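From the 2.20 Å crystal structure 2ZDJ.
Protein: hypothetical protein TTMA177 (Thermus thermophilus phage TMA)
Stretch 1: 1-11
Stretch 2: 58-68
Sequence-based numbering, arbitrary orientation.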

# COMPACT_ATOMS: atom_id res chain seq x y z
N MSE A 1 -14.22 7.32 -6.00
CA MSE A 1 -13.19 6.52 -5.28
C MSE A 1 -12.12 7.53 -4.91
O MSE A 1 -11.73 8.35 -5.75
CB MSE A 1 -12.63 5.42 -6.23
CG MSE A 1 -11.69 4.36 -5.61
SE MSE A 1 -11.24 2.79 -6.79
CE MSE A 1 -12.84 1.75 -6.49
N LYS A 2 -11.67 7.49 -3.66
CA LYS A 2 -10.60 8.38 -3.19
C LYS A 2 -9.33 7.69 -3.64
O LYS A 2 -9.09 6.54 -3.29
CB LYS A 2 -10.62 8.49 -1.65
CG LYS A 2 -11.70 9.40 -1.10
CD LYS A 2 -11.44 10.84 -1.52
CE LYS A 2 -12.51 11.81 -1.04
NZ LYS A 2 -12.16 13.20 -1.48
N MSE A 3 -8.50 8.38 -4.42
CA MSE A 3 -7.28 7.80 -4.97
C MSE A 3 -6.00 8.17 -4.21
O MSE A 3 -4.91 7.70 -4.54
CB MSE A 3 -7.15 8.21 -6.44
CG MSE A 3 -7.27 7.07 -7.45
SE MSE A 3 -8.62 5.75 -7.05
CE MSE A 3 -10.01 6.35 -8.26
N ARG A 4 -6.14 9.01 -3.20
CA ARG A 4 -4.99 9.44 -2.44
C ARG A 4 -5.37 9.54 -0.97
O ARG A 4 -6.48 9.97 -0.63
CB ARG A 4 -4.51 10.80 -2.94
CG ARG A 4 -3.00 10.92 -3.00
CD ARG A 4 -2.44 10.90 -4.41
NE ARG A 4 -2.92 9.76 -5.18
CZ ARG A 4 -2.55 9.49 -6.42
NH1 ARG A 4 -3.04 8.43 -7.05
NH2 ARG A 4 -1.67 10.28 -7.04
N LYS A 5 -4.48 9.13 -0.09
CA LYS A 5 -4.79 9.19 1.32
C LYS A 5 -3.59 9.34 2.22
O LYS A 5 -2.55 8.70 2.02
CB LYS A 5 -5.61 7.97 1.75
CG LYS A 5 -6.03 8.04 3.20
CD LYS A 5 -7.29 7.24 3.49
CE LYS A 5 -7.05 5.76 3.48
NZ LYS A 5 -8.34 5.07 3.78
N LEU A 6 -3.74 10.19 3.22
CA LEU A 6 -2.69 10.44 4.17
C LEU A 6 -2.48 9.21 5.03
O LEU A 6 -3.44 8.58 5.50
CB LEU A 6 -3.06 11.63 5.07
CG LEU A 6 -3.29 13.00 4.43
CD1 LEU A 6 -3.76 14.00 5.50
CD2 LEU A 6 -2.01 13.48 3.78
N VAL A 7 -1.21 8.86 5.21
CA VAL A 7 -0.83 7.72 6.03
C VAL A 7 -1.57 7.76 7.37
O VAL A 7 -2.25 6.79 7.75
CB VAL A 7 0.70 7.73 6.27
CG1 VAL A 7 1.06 6.77 7.39
CG2 VAL A 7 1.42 7.34 5.00
N LYS A 8 -1.47 8.88 8.08
CA LYS A 8 -2.12 9.01 9.38
C LYS A 8 -3.57 8.54 9.34
O LYS A 8 -4.12 8.14 10.36
CB LYS A 8 -2.07 10.46 9.88
CG LYS A 8 -3.10 11.38 9.24
CD LYS A 8 -3.18 12.73 9.95
CE LYS A 8 -4.28 13.61 9.36
NZ LYS A 8 -4.42 14.93 10.04
N ASP A 9 -4.19 8.57 8.16
CA ASP A 9 -5.58 8.14 8.07
C ASP A 9 -5.82 6.65 7.81
O ASP A 9 -6.96 6.22 7.69
CB ASP A 9 -6.32 9.01 7.05
CG ASP A 9 -6.46 10.44 7.52
OD1 ASP A 9 -6.71 10.64 8.73
OD2 ASP A 9 -6.33 11.36 6.69
N PHE A 10 -4.75 5.87 7.75
CA PHE A 10 -4.88 4.43 7.56
C PHE A 10 -5.07 3.77 8.93
O PHE A 10 -4.14 3.70 9.72
CB PHE A 10 -3.62 3.87 6.90
CG PHE A 10 -3.57 4.07 5.42
CD1 PHE A 10 -4.37 3.30 4.58
CD2 PHE A 10 -2.77 5.06 4.87
CE1 PHE A 10 -4.35 3.51 3.21
CE2 PHE A 10 -2.75 5.27 3.50
CZ PHE A 10 -3.54 4.49 2.67
N GLY A 11 -6.29 3.29 9.19
CA GLY A 11 -6.56 2.67 10.47
C GLY A 11 -6.10 1.23 10.61
O GLY A 11 -5.38 0.72 9.76
N VAL A 58 9.99 4.43 4.92
CA VAL A 58 9.51 4.73 6.25
C VAL A 58 8.17 5.44 6.13
O VAL A 58 8.01 6.36 5.34
CB VAL A 58 10.48 5.66 7.01
CG1 VAL A 58 9.99 5.85 8.44
CG2 VAL A 58 11.89 5.08 6.98
N PRO A 59 7.18 5.00 6.91
CA PRO A 59 5.86 5.63 6.86
C PRO A 59 5.75 6.85 7.77
O PRO A 59 5.91 6.75 8.99
CB PRO A 59 4.94 4.50 7.30
CG PRO A 59 5.78 3.80 8.37
CD PRO A 59 7.16 3.76 7.72
N TYR A 60 5.48 8.01 7.18
CA TYR A 60 5.31 9.24 7.95
C TYR A 60 3.84 9.61 7.82
O TYR A 60 3.29 9.59 6.72
CB TYR A 60 6.18 10.38 7.38
CG TYR A 60 7.66 10.20 7.65
CD1 TYR A 60 8.21 10.58 8.88
CD2 TYR A 60 8.49 9.60 6.71
CE1 TYR A 60 9.56 10.37 9.14
CE2 TYR A 60 9.83 9.38 6.97
CZ TYR A 60 10.36 9.76 8.18
OH TYR A 60 11.69 9.52 8.44
N ASN A 61 3.21 9.93 8.94
CA ASN A 61 1.80 10.28 8.93
C ASN A 61 1.43 11.32 7.90
O ASN A 61 0.29 11.36 7.44
CB ASN A 61 1.33 10.77 10.30
CG ASN A 61 1.15 9.65 11.29
OD1 ASN A 61 0.94 8.49 10.91
ND2 ASN A 61 1.20 9.98 12.57
N PHE A 62 2.40 12.17 7.54
CA PHE A 62 2.13 13.24 6.58
C PHE A 62 2.31 12.87 5.12
O PHE A 62 1.95 13.64 4.24
CB PHE A 62 2.97 14.48 6.93
CG PHE A 62 4.43 14.19 7.15
CD1 PHE A 62 5.29 13.96 6.07
CD2 PHE A 62 4.96 14.19 8.44
CE1 PHE A 62 6.65 13.73 6.27
CE2 PHE A 62 6.33 13.95 8.65
CZ PHE A 62 7.18 13.72 7.56
N LEU A 63 2.84 11.69 4.86
CA LEU A 63 3.03 11.25 3.48
C LEU A 63 1.68 10.96 2.84
O LEU A 63 0.72 10.60 3.51
CB LEU A 63 3.89 10.00 3.43
CG LEU A 63 5.37 10.16 3.77
CD1 LEU A 63 6.09 8.82 3.58
CD2 LEU A 63 5.99 11.22 2.86
N GLU A 64 1.63 11.11 1.52
CA GLU A 64 0.40 10.85 0.81
C GLU A 64 0.51 9.55 0.02
O GLU A 64 1.33 9.42 -0.89
CB GLU A 64 0.10 12.00 -0.14
CG GLU A 64 -1.33 12.00 -0.60
CD GLU A 64 -1.65 13.17 -1.52
OE1 GLU A 64 -1.17 13.18 -2.67
OE2 GLU A 64 -2.38 14.09 -1.07
N ALA A 65 -0.32 8.59 0.38
CA ALA A 65 -0.33 7.29 -0.28
C ALA A 65 -1.21 7.32 -1.50
O ALA A 65 -2.17 8.10 -1.57
CB ALA A 65 -0.84 6.21 0.70
N TYR A 66 -0.87 6.49 -2.48
CA TYR A 66 -1.65 6.41 -3.71
C TYR A 66 -2.18 5.00 -3.89
O TYR A 66 -1.46 4.03 -3.68
CB TYR A 66 -0.79 6.84 -4.91
CG TYR A 66 0.62 6.29 -4.94
CD1 TYR A 66 1.67 6.95 -4.28
CD2 TYR A 66 0.92 5.14 -5.66
CE1 TYR A 66 2.99 6.47 -4.36
CE2 TYR A 66 2.23 4.66 -5.75
CZ TYR A 66 3.25 5.33 -5.10
OH TYR A 66 4.54 4.85 -5.25
N ARG A 67 -3.46 4.89 -4.25
CA ARG A 67 -4.12 3.60 -4.43
C ARG A 67 -3.72 2.88 -5.71
O ARG A 67 -3.80 3.44 -6.80
CB ARG A 67 -5.64 3.79 -4.39
CG ARG A 67 -6.43 2.65 -4.99
CD ARG A 67 -7.16 1.81 -3.97
NE ARG A 67 -8.45 2.37 -3.61
CZ ARG A 67 -9.54 1.64 -3.34
NH1 ARG A 67 -9.50 0.32 -3.37
NH2 ARG A 67 -10.67 2.24 -3.01
N LEU A 68 -3.31 1.62 -5.58
CA LEU A 68 -2.88 0.82 -6.72
C LEU A 68 -3.89 -0.27 -7.02
O LEU A 68 -3.89 -0.85 -8.10
CB LEU A 68 -1.52 0.22 -6.41
CG LEU A 68 -0.45 1.30 -6.23
CD1 LEU A 68 0.86 0.72 -5.73
CD2 LEU A 68 -0.26 1.99 -7.58
O HOH W 1 -10.47 4.66 -2.17

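What lies at the apolar centre of the contact? Val-7, buried and pointing toward the second stretch, sits where the chain leaves its strand. Its CG2 lies 4.0 Å from CB of Leu-63, and its CG1 comes within 4.5 Å of CB of Pro-59, so the two methyls of one compact, branched side chain reach different neighbours. Ala-65, also buried, meets Phe-10: the alanine CB lies 3.5 Å from CE2 of Phe-10, at the edge of the ring. The short alanine side chain thus meets the ring edge through its methyl alone.

How does the backbone bind the stretches around this centre? Strands 4-6 and 64-67 run antiparallel, and Lys-5 and Ala-65 form a hydrogen-bonded pair: Lys-5 N donates to Ala-65 O at 2.9 Å, and Ala-65 N to Lys-5 O at 2.8 Å. The ladder extends both ways, from Arg-67 N to Met-3 O (3.2 Å) and from Val-7 N to Leu-63 O (3.1 Å). Between these rungs, the CA of Arg-4 approaches Ala-65 O at 3.2 Å and that of Leu-6 approaches Leu-63 O at 3.5 Å, both as CA-H...O contacts. Together the two stretches bury 768 Å², both sides summed.

What continues the contact beyond the strands? The type I turn from Tyr-60 to Leu-63 is closed by Leu-63 N donating to Tyr-60 O at 2.8 Å. It presents the carbonyl of Asn-61 to the 3-10 segment, where Lys-8 N donates to Asn-61 O at 3.1 Å. The CB atoms of Lys-8 and Asn-61 are 3.4 Å apart, but the end of the long lysine side chain leads away, leaving its amine out of this close packing.

How do the charged side chains finish the polar edge? Arg-4 shares a sheet face with Leu-6, Glu-64 and Tyr-66. It folds back so that NE and NH1 donate to Met-3 O at 2.9 and 3.2 Å, and CB of Tyr-66 lies over one face of its guanidinium, 3.5 Å from NH1. Arg-4 NE and Glu-64 OE1 are 4.6 Å apart, near enough for their opposite charges to be felt but beyond a salt bridge. Arg-67 reaches the start of the first stretch, with SE of the selenomethionine Met-1 over one face of its guanidinium. A water accepts from Arg-67 NH2 and donates to Lys-2 O, both at 2.6 Å, bridging the two stretches at this exposed end.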